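Long-range contact in acetyltransferase (Elizabethkingia anophelis, PDB 6AO7), which binds acetyl-CoA and, as a GNAT family member, probably transfers its acetyl group to an acceptor substrate: residues 127-132 with 154-159. Sequence-based numbering, arbitrary orientation.
With SO4 (sulfate ion), chain C.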
loop_
_atom_site.group_PDB
_atom_site.type_symbol
_atom_site.label_atom_id
_atom_site.label_comp_id
_atom_site.label_asym_id
_atom_site.label_seq_id
_atom_site.Cartn_x
_atom_site.Cartn_y
_atom_site.Cartn_z
ATOM N N PHE A 127 -11.864 3.681 -2.203
ATOM C CA PHE A 127 -10.824 4.015 -3.164
ATOM C C PHE A 127 -10.072 2.761 -3.576
ATOM O O PHE A 127 -9.751 1.916 -2.743
ATOM C CB PHE A 127 -9.849 5.020 -2.559
ATOM C CG PHE A 127 -10.401 6.386 -2.409
ATOM C CD1 PHE A 127 -11.118 6.761 -1.266
ATOM C CD2 PHE A 127 -10.182 7.330 -3.400
ATOM C CE1 PHE A 127 -11.608 8.054 -1.133
ATOM C CE2 PHE A 127 -10.675 8.611 -3.270
ATOM C CZ PHE A 127 -11.391 8.978 -2.133
ATOM N N ARG A 128 -9.802 2.638 -4.873
ATOM C CA ARG A 128 -8.990 1.548 -5.403
ATOM C C ARG A 128 -7.603 2.085 -5.722
ATOM O O ARG A 128 -7.467 3.214 -6.193
ATOM C CB ARG A 128 -9.614 0.961 -6.674
ATOM C CG ARG A 128 -11.010 0.381 -6.496
ATOM C CD ARG A 128 -10.988 -1.090 -6.095
ATOM N NE ARG A 128 -10.400 -1.963 -7.115
ATOM C CZ ARG A 128 -11.082 -2.529 -8.109
ATOM N NH1 ARG A 128 -12.381 -2.310 -8.234
ATOM N NH2 ARG A 128 -10.460 -3.317 -8.984
ATOM N N ILE A 129 -6.571 1.273 -5.501
ATOM C CA ILE A 129 -5.236 1.701 -5.902
ATOM C C ILE A 129 -5.137 1.649 -7.424
ATOM O O ILE A 129 -5.455 0.627 -8.042
ATOM C CB ILE A 129 -4.170 0.833 -5.225
ATOM C CG1 ILE A 129 -4.283 0.950 -3.703
ATOM C CG2 ILE A 129 -2.793 1.220 -5.714
ATOM C CD1 ILE A 129 -3.273 0.096 -2.975
ATOM N N THR A 130 -4.745 2.768 -8.050
ATOM C CA THR A 130 -4.770 2.774 -9.514
ATOM C C THR A 130 -3.465 3.169 -10.196
ATOM O O THR A 130 -3.237 2.764 -11.342
ATOM C CB THR A 130 -5.885 3.680 -10.044
ATOM O OG1 THR A 130 -5.763 5.004 -9.497
ATOM C CG2 THR A 130 -7.259 3.085 -9.724
ATOM N N ASP A 131 -2.603 3.943 -9.539
ATOM C CA ASP A 131 -1.449 4.507 -10.233
ATOM C C ASP A 131 -0.298 4.724 -9.263
ATOM O O ASP A 131 -0.509 5.009 -8.083
ATOM C CB ASP A 131 -1.789 5.847 -10.899
ATOM C CG ASP A 131 -2.759 5.705 -12.047
ATOM O OD1 ASP A 131 -2.304 5.377 -13.163
ATOM O OD2 ASP A 131 -3.974 5.922 -11.832
ATOM N N ILE A 132 0.928 4.603 -9.780
ATOM C CA ILE A 132 2.138 4.964 -9.044
ATOM C C ILE A 132 2.801 6.144 -9.749
ATOM O O ILE A 132 3.008 6.105 -10.967
ATOM C CB ILE A 132 3.120 3.784 -8.933
ATOM C CG1 ILE A 132 2.381 2.510 -8.525
ATOM C CG2 ILE A 132 4.219 4.115 -7.927
ATOM C CD1 ILE A 132 1.581 2.684 -7.262
ATOM N N ASP A 154 7.600 7.897 -3.547
ATOM C CA ASP A 154 6.640 7.776 -4.632
ATOM C C ASP A 154 5.237 8.073 -4.127
ATOM O O ASP A 154 4.928 7.888 -2.947
ATOM C CB ASP A 154 6.678 6.369 -5.244
ATOM C CG ASP A 154 8.093 5.870 -5.502
ATOM O OD1 ASP A 154 8.366 4.679 -5.230
ATOM O OD2 ASP A 154 8.947 6.655 -5.971
ATOM N N MET A 155 4.380 8.556 -5.019
ATOM C CA MET A 155 2.984 8.765 -4.672
ATOM C C MET A 155 2.163 7.583 -5.161
ATOM O O MET A 155 2.297 7.169 -6.317
ATOM C CB MET A 155 2.434 10.060 -5.263
ATOM C CG MET A 155 0.934 10.086 -5.209
ATOM S SD MET A 155 0.268 11.669 -5.698
ATOM C CE MET A 155 0.631 12.597 -4.203
ATOM N N ILE A 156 1.337 7.030 -4.273
ATOM C CA ILE A 156 0.342 6.028 -4.632
ATOM C C ILE A 156 -0.979 6.737 -4.854
ATOM O O ILE A 156 -1.493 7.403 -3.947
ATOM C CB ILE A 156 0.201 4.959 -3.540
ATOM C CG1 ILE A 156 1.561 4.351 -3.242
ATOM C CG2 ILE A 156 -0.822 3.915 -3.966
ATOM C CD1 ILE A 156 1.526 3.456 -2.032
ATOM N N LEU A 157 -1.529 6.613 -6.057
ATOM C CA LEU A 157 -2.771 7.291 -6.406
ATOM C C LEU A 157 -3.919 6.295 -6.316
ATOM O O LEU A 157 -3.832 5.199 -6.877
ATOM C CB LEU A 157 -2.677 7.880 -7.816
ATOM C CG LEU A 157 -3.405 9.183 -8.162
ATOM C CD1 LEU A 157 -2.809 10.361 -7.407
ATOM C CD2 LEU A 157 -3.380 9.443 -9.656
ATOM N N LEU A 158 -4.984 6.674 -5.618
ATOM C CA LEU A 158 -6.178 5.853 -5.498
ATOM C C LEU A 158 -7.368 6.603 -6.076
ATOM O O LEU A 158 -7.437 7.826 -6.003
ATOM C CB LEU A 158 -6.484 5.476 -4.035
ATOM C CG LEU A 158 -5.377 4.816 -3.214
ATOM C CD1 LEU A 158 -4.519 5.860 -2.489
ATOM C CD2 LEU A 158 -5.984 3.827 -2.181
ATOM N N THR A 159 -8.321 5.852 -6.620
ATOM C CA THR A 159 -9.414 6.416 -7.392
ATOM C C THR A 159 -10.710 5.754 -6.987
ATOM O O THR A 159 -10.776 4.533 -6.846
ATOM C CB THR A 159 -9.234 6.213 -8.900
ATOM O OG1 THR A 159 -7.974 6.750 -9.313
ATOM C CG2 THR A 159 -10.351 6.902 -9.656
HETATM S S SO4 C . -14.433 -3.356 -11.731
HETATM O O1 SO4 C . -15.277 -2.189 -11.963
HETATM O O2 SO4 C . -15.086 -4.251 -10.779
HETATM O O3 SO4 C . -13.147 -2.933 -11.187
HETATM O O4 SO4 C . -14.216 -4.050 -12.999
#
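The Phe127 ring turns an edge to strand 155-159, with the carbonyl O of Leu158 near the ring plane, 3.8 Å from CD2. Its CB meets Leu158 CB, and Tyr122, Leu107 and Ile109 also touch this buried side chain. The Arg128 guanidinium has a sulfate at its edge, likely a crystallisation additive. NH1 donates to sulfate O3 at 3.1 Å, while NH2 forms a salt bridge with Asp154 of the second subunit.

The two strands form an antiparallel pair at one end of the GNAT sheet, with a classic beta bulge. Within this chain, strand 128-133 is the outermost strand of the sheet on this side, and strand 155-161 lies between it and strand 106-112. Arg128 and Thr159 exchange two backbone hydrogen bonds. At the bulge, two residues, Thr130 and Asp131, sit opposite the single residue Leu157. Their amides share Leu157 O, Thr130 N at 2.8 Å and Asp131 N at a longer 3.2 Å. Leu157 N returns a bond to Asp131 O, and the CB atoms of the two residues touch.

On one face, Ile129 CG1 lies alongside Leu158 CD2, and Ile129 CG2 meets Ile156 CG2 at 3.8 Å. Leu119 and Gln123 of helix 116-124 touch these side chains, and Ile129 and Ile132 of the second subunit pack there too. The face thus joins the sheet to a helix and to the dimer partner.

The Thr130 side chain runs roughly perpendicular to that of Thr159. Thr130 OG1 sits between its own backbone N and carbonyl carbon (chi1 55°), hydrogen-bonded to Thr159 OG1 at 2.8 Å.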